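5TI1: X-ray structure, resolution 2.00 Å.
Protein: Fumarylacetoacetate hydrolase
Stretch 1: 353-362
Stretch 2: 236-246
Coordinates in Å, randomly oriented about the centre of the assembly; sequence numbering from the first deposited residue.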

ATOM      1  N   MET B 353     -14.501   9.023 -10.732  1.00 33.29           N
ATOM      2  CA  MET B 353     -13.367   9.256  -9.844  1.00 31.76           C
ATOM      3  C   MET B 353     -13.794   9.976  -8.573  1.00 37.83           C
ATOM      4  O   MET B 353     -13.337   9.636  -7.476  1.00 35.73           O
ATOM      5  CB  MET B 353     -12.299  10.065 -10.576  1.00 36.59           C
ATOM      6  CG  MET B 353     -11.615   9.321 -11.709  1.00 31.64           C
ATOM      7  SD  MET B 353     -10.435  10.376 -12.582  1.00 35.57           S
ATOM      8  CE  MET B 353     -11.551  11.446 -13.494  1.00 35.50           C
ATOM      9  N   ALA B 354     -14.658  10.988  -8.703  1.00 32.77           N
ATOM     10  CA  ALA B 354     -15.138  11.703  -7.527  1.00 32.69           C
ATOM     11  C   ALA B 354     -15.812  10.745  -6.555  1.00 38.43           C
ATOM     12  O   ALA B 354     -15.547  10.769  -5.344  1.00 34.23           O
ATOM     13  CB  ALA B 354     -16.098  12.819  -7.951  1.00 34.33           C
ATOM     14  N   GLN B 355     -16.675   9.873  -7.080  1.00 33.12           N
ATOM     15  CA  GLN B 355     -17.382   8.940  -6.217  1.00 32.97           C
ATOM     16  C   GLN B 355     -16.420   7.940  -5.593  1.00 40.41           C
ATOM     17  O   GLN B 355     -16.554   7.594  -4.414  1.00 30.79           O
ATOM     18  CB  GLN B 355     -18.477   8.238  -7.012  1.00 34.37           C
ATOM     19  CG  GLN B 355     -19.599   9.188  -7.418  1.00 36.06           C
ATOM     20  CD  GLN B 355     -20.626   8.529  -8.305  1.00 37.60           C
ATOM     21  OE1 GLN B 355     -20.282   7.782  -9.231  1.00 37.66           O
ATOM     22  NE2 GLN B 355     -21.900   8.802  -8.035  1.00 41.79           N
ATOM     23  N   GLN B 356     -15.435   7.483  -6.369  1.00 30.85           N
ATOM     24  CA  GLN B 356     -14.466   6.525  -5.855  1.00 29.48           C
ATOM     25  C   GLN B 356     -13.681   7.116  -4.692  1.00 29.81           C
ATOM     26  O   GLN B 356     -13.506   6.469  -3.658  1.00 27.50           O
ATOM     27  CB  GLN B 356     -13.530   6.078  -6.980  1.00 29.21           C
ATOM     28  CG  GLN B 356     -14.206   5.200  -8.026  1.00 31.19           C
ATOM     29  CD  GLN B 356     -13.358   5.015  -9.275  1.00 32.98           C
ATOM     30  OE1 GLN B 356     -12.537   5.868  -9.610  1.00 31.63           O
ATOM     31  NE2 GLN B 356     -13.556   3.898  -9.968  1.00 32.55           N
ATOM     32  N   LEU B 357     -13.195   8.349  -4.849  1.00 31.64           N
ATOM     33  CA  LEU B 357     -12.442   8.988  -3.775  1.00 33.48           C
ATOM     34  C   LEU B 357     -13.334   9.260  -2.567  1.00 36.17           C
ATOM     35  O   LEU B 357     -12.917   9.065  -1.415  1.00 28.54           O
ATOM     36  CB  LEU B 357     -11.818  10.285  -4.280  1.00 27.49           C
ATOM     37  CG  LEU B 357     -10.868  10.995  -3.321  1.00 26.55           C
ATOM     38  CD1 LEU B 357      -9.686  10.075  -2.956  1.00 25.25           C
ATOM     39  CD2 LEU B 357     -10.409  12.314  -3.944  1.00 27.10           C
ATOM     40  N   ALA B 358     -14.567   9.699  -2.816  1.00 32.88           N
ATOM     41  CA  ALA B 358     -15.514   9.932  -1.732  1.00 33.77           C
ATOM     42  C   ALA B 358     -15.733   8.660  -0.927  1.00 31.50           C
ATOM     43  O   ALA B 358     -15.656   8.667   0.310  1.00 30.00           O
ATOM     44  CB  ALA B 358     -16.835  10.450  -2.302  1.00 30.62           C
ATOM     45  N   HIS B 359     -15.960   7.543  -1.616  1.00 28.81           N
ATOM     46  CA  HIS B 359     -16.113   6.281  -0.907  1.00 28.43           C
ATOM     47  C   HIS B 359     -14.811   5.857  -0.234  1.00 33.34           C
ATOM     48  O   HIS B 359     -14.829   5.383   0.908  1.00 32.92           O
ATOM     49  CB  HIS B 359     -16.606   5.200  -1.858  1.00 29.20           C
ATOM     50  CG  HIS B 359     -16.832   3.885  -1.190  1.00 30.26           C
ATOM     51  ND1 HIS B 359     -17.906   3.649  -0.359  1.00 30.16           N
ATOM     52  CD2 HIS B 359     -16.101   2.745  -1.195  1.00 29.18           C
ATOM     53  CE1 HIS B 359     -17.838   2.412   0.099  1.00 32.84           C
ATOM     54  NE2 HIS B 359     -16.752   1.843  -0.391  1.00 30.56           N
ATOM     55  N   HIS B 360     -13.672   6.033  -0.919  1.00 29.30           N
ATOM     56  CA  HIS B 360     -12.377   5.666  -0.340  1.00 29.65           C
ATOM     57  C   HIS B 360     -12.176   6.286   1.043  1.00 26.26           C
ATOM     58  O   HIS B 360     -11.620   5.650   1.944  1.00 28.94           O
ATOM     59  CB  HIS B 360     -11.240   6.097  -1.270  1.00 24.60           C
ATOM     60  CG  HIS B 360      -9.963   5.335  -1.067  1.00 23.98           C
ATOM     61  ND1 HIS B 360      -9.572   4.841   0.160  1.00 26.10           N
ATOM     62  CD2 HIS B 360      -8.993   4.974  -1.943  1.00 28.01           C
ATOM     63  CE1 HIS B 360      -8.414   4.214   0.031  1.00 28.36           C
ATOM     64  NE2 HIS B 360      -8.040   4.282  -1.234  1.00 25.80           N
ATOM     65  N   THR B 361     -12.627   7.524   1.229  1.00 24.85           N
ATOM     66  CA  THR B 361     -12.365   8.265   2.457  1.00 25.87           C
ATOM     67  C   THR B 361     -13.572   8.378   3.387  1.00 29.20           C
ATOM     68  O   THR B 361     -13.446   8.977   4.464  1.00 26.60           O
ATOM     69  CB  THR B 361     -11.854   9.670   2.108  1.00 28.57           C
ATOM     70  OG1 THR B 361     -12.904  10.418   1.466  1.00 25.58           O
ATOM     71  CG2 THR B 361     -10.657   9.569   1.166  1.00 25.54           C
ATOM     72  N   VAL B 362     -14.732   7.816   3.020  1.00 25.87           N
ATOM     73  CA  VAL B 362     -15.951   8.082   3.780  1.00 28.24           C
ATOM     74  C   VAL B 362     -15.848   7.543   5.203  1.00 34.68           C
ATOM     75  O   VAL B 362     -16.484   8.071   6.126  1.00 26.33           O
ATOM     76  CB  VAL B 362     -17.179   7.505   3.053  1.00 32.98           C
ATOM     77  CG1 VAL B 362     -17.173   5.985   3.107  1.00 29.30           C
ATOM     78  CG2 VAL B 362     -18.465   8.070   3.665  1.00 28.93           C
TER
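Stretch 2 (236-246) GNALGEPVTCA

Stretch 1 is helical, with i+4 bonds such as Ala358 N to Ala354 O at 2.9 Å, and stretch 2 lies against it mostly as loop, entering a weakly bonded helix only near Cys245. The register shows that the two stretches run in opposite senses: Ala358 lies nearest Cys245 (CA to CA 5.0 Å), while Thr361 lies nearest Pro242 (CA to CA 4.8 Å).

Ala354 points its methyl toward stretch 2, where its CB lies 3.7 Å from Cys245 O and 4.1 Å from Cys245 SG; so small a side chain lets the backbones come close. Gln355 directs its CA-to-CB bond away, yet its aliphatic CG still packs 3.8 Å from Cys245 SG, leaving its amide free for polar partners beyond this contact. Leu357 starts sideways, but its end comes nearer, and its CD2 meets Val243 CG1 at 4.4 Å.

At Ala358 the approach is intimate, and a lone methyl fits: its CB is 3.8 Å from Cys245 CA and 4.0 Å from Cys245 CB, and its CA makes a CA-H...O contact with Val243 O at 3.5 Å. A water bridges the backbones here, donating to both Ala358 O and Val243 O, at 2.6 Å and 2.7 Å from its oxygen.

His359 and His360 take no part, and Thr361 provides the polar anchor. Val243 N donates to Thr361 OG1 at 2.8 Å with an N-H...O angle of 166°, so the threonine hydroxyl satisfies a loop amide while its methyl CG2 lies 3.7 Å from Asn237 OD1. Asn237 ND2 bonds to Glu241 O at 2.9 Å, bracing the type II turn from Ala238 to Glu241; at Gly240, phi 89°, a CB would jam against Leu239 O, which calls for glycine. Thr361 O also receives a CA-H...O contact from Pro242 CA at 3.3 Å. Finally, the CA-to-CB bond of Val362 points away and its carbonyl makes the contact, with Val362 O 3.6 Å from Pro242 CG.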

ATOM      1  N   GLY B 236      -3.997  15.636  -0.424  1.00 24.38           N
ATOM      2  CA  GLY B 236      -4.416  14.542   0.419  1.00 22.79           C
ATOM      3  C   GLY B 236      -5.574  14.951   1.307  1.00 24.39           C
ATOM      4  O   GLY B 236      -6.185  16.009   1.145  1.00 24.01           O
ATOM      5  N   ASN B 237      -5.894  14.069   2.252  1.00 22.45           N
ATOM      6  CA  ASN B 237      -6.853  14.392   3.296  1.00 25.03           C
ATOM      7  C   ASN B 237      -6.368  13.771   4.602  1.00 24.65           C
ATOM      8  O   ASN B 237      -5.672  12.749   4.597  1.00 22.23           O
ATOM      9  CB  ASN B 237      -8.271  13.914   2.938  1.00 23.77           C
ATOM     10  CG  ASN B 237      -8.398  12.396   2.925  1.00 25.62           C
ATOM     11  OD1 ASN B 237      -7.818  11.718   2.084  1.00 25.88           O
ATOM     12  ND2 ASN B 237      -9.170  11.858   3.864  1.00 26.33           N
ATOM     13  N   ALA B 238      -6.713  14.417   5.716  1.00 24.41           N
ATOM     14  CA  ALA B 238      -6.241  13.962   7.023  1.00 28.68           C
ATOM     15  C   ALA B 238      -6.983  12.705   7.459  1.00 25.84           C
ATOM     16  O   ALA B 238      -8.122  12.456   7.062  1.00 21.32           O
ATOM     17  CB  ALA B 238      -6.412  15.065   8.076  1.00 24.72           C
ATOM     18  N   LEU B 239      -6.321  11.894   8.276  1.00 26.17           N
ATOM     19  CA  LEU B 239      -6.947  10.673   8.762  1.00 24.56           C
ATOM     20  C   LEU B 239      -8.171  11.016   9.605  1.00 23.89           C
ATOM     21  O   LEU B 239      -8.110  11.882  10.485  1.00 22.79           O
ATOM     22  CB  LEU B 239      -5.936   9.864   9.576  1.00 25.36           C
ATOM     23  CG  LEU B 239      -6.310   8.454  10.004  1.00 24.93           C
ATOM     24  CD1 LEU B 239      -6.577   7.570   8.811  1.00 19.18           C
ATOM     25  CD2 LEU B 239      -5.183   7.887  10.849  1.00 28.32           C
ATOM     26  N   GLY B 240      -9.289  10.339   9.330  1.00 24.31           N
ATOM     27  CA  GLY B 240     -10.534  10.627  10.010  1.00 27.48           C
ATOM     28  C   GLY B 240     -11.404  11.687   9.368  1.00 25.85           C
ATOM     29  O   GLY B 240     -12.522  11.915   9.850  1.00 28.25           O
ATOM     30  N   GLU B 241     -10.941  12.329   8.291  1.00 23.06           N
ATOM     31  CA  GLU B 241     -11.615  13.476   7.678  1.00 23.43           C
ATOM     32  C   GLU B 241     -12.030  13.135   6.251  1.00 24.91           C
ATOM     33  O   GLU B 241     -11.241  13.302   5.306  1.00 27.06           O
ATOM     34  CB  GLU B 241     -10.714  14.708   7.699  1.00 42.06           C
ATOM     35  CG  GLU B 241     -10.508  15.287   9.100  1.00 46.96           C
ATOM     36  CD  GLU B 241      -9.782  16.629   9.103  1.00 47.92           C
ATOM     37  OE1 GLU B 241      -9.442  17.115  10.207  1.00 41.76           O
ATOM     38  OE2 GLU B 241      -9.558  17.197   8.010  1.00 50.66           O
ATOM     39  N   PRO B 242     -13.261  12.666   6.048  1.00 28.45           N
ATOM     40  CA  PRO B 242     -13.700  12.275   4.698  1.00 31.43           C
ATOM     41  C   PRO B 242     -13.598  13.414   3.687  1.00 31.46           C
ATOM     42  O   PRO B 242     -13.689  14.592   4.036  1.00 30.10           O
ATOM     43  CB  PRO B 242     -15.160  11.865   4.913  1.00 32.64           C
ATOM     44  CG  PRO B 242     -15.226  11.464   6.355  1.00 33.08           C
ATOM     45  CD  PRO B 242     -14.294  12.407   7.064  1.00 28.58           C
ATOM     46  N   VAL B 243     -13.409  13.043   2.416  1.00 32.02           N
ATOM     47  CA  VAL B 243     -13.509  13.968   1.286  1.00 31.79           C
ATOM     48  C   VAL B 243     -14.907  13.839   0.695  1.00 31.18           C
ATOM     49  O   VAL B 243     -15.329  12.732   0.337  1.00 28.71           O
ATOM     50  CB  VAL B 243     -12.446  13.673   0.219  1.00 33.52           C
ATOM     51  CG1 VAL B 243     -12.569  14.658  -0.943  1.00 28.03           C
ATOM     52  CG2 VAL B 243     -11.062  13.719   0.821  1.00 29.26           C
ATOM     53  N   THR B 244     -15.638  14.954   0.604  1.00 29.71           N
ATOM     54  CA  THR B 244     -16.984  14.887   0.053  1.00 37.34           C
ATOM     55  C   THR B 244     -16.919  14.672  -1.454  1.00 37.52           C
ATOM     56  O   THR B 244     -15.910  14.957  -2.115  1.00 34.64           O
ATOM     57  CB  THR B 244     -17.811  16.150   0.366  1.00 35.18           C
ATOM     58  OG1 THR B 244     -17.305  17.272  -0.368  1.00 32.76           O
ATOM     59  CG2 THR B 244     -17.797  16.469   1.869  1.00 32.79           C
ATOM     60  N   CYS B 245     -18.012  14.138  -1.997  1.00 34.60           N
ATOM     61  CA  CYS B 245     -18.034  13.853  -3.424  1.00 33.61           C
ATOM     62  C   CYS B 245     -17.864  15.131  -4.228  1.00 34.54           C
ATOM     63  O   CYS B 245     -17.121  15.160  -5.216  1.00 38.18           O
ATOM     64  CB  CYS B 245     -19.330  13.140  -3.797  1.00 35.26           C
ATOM     65  SG  CYS B 245     -19.249  12.368  -5.410  1.00 37.06           S
ATOM     66  N   ALA B 246     -18.529  16.208  -3.800  1.00 35.44           N
ATOM     67  CA  ALA B 246     -18.426  17.479  -4.507  1.00 37.77           C
ATOM     68  C   ALA B 246     -17.011  18.044  -4.461  1.00 41.23           C
ATOM     69  O   ALA B 246     -16.599  18.759  -5.385  1.00 36.27           O
ATOM     70  CB  ALA B 246     -19.420  18.484  -3.919  1.00 37.65           C
TER
HETATM   71  O   HOH W   1     -16.333  10.696   1.749  1.00 24.54           O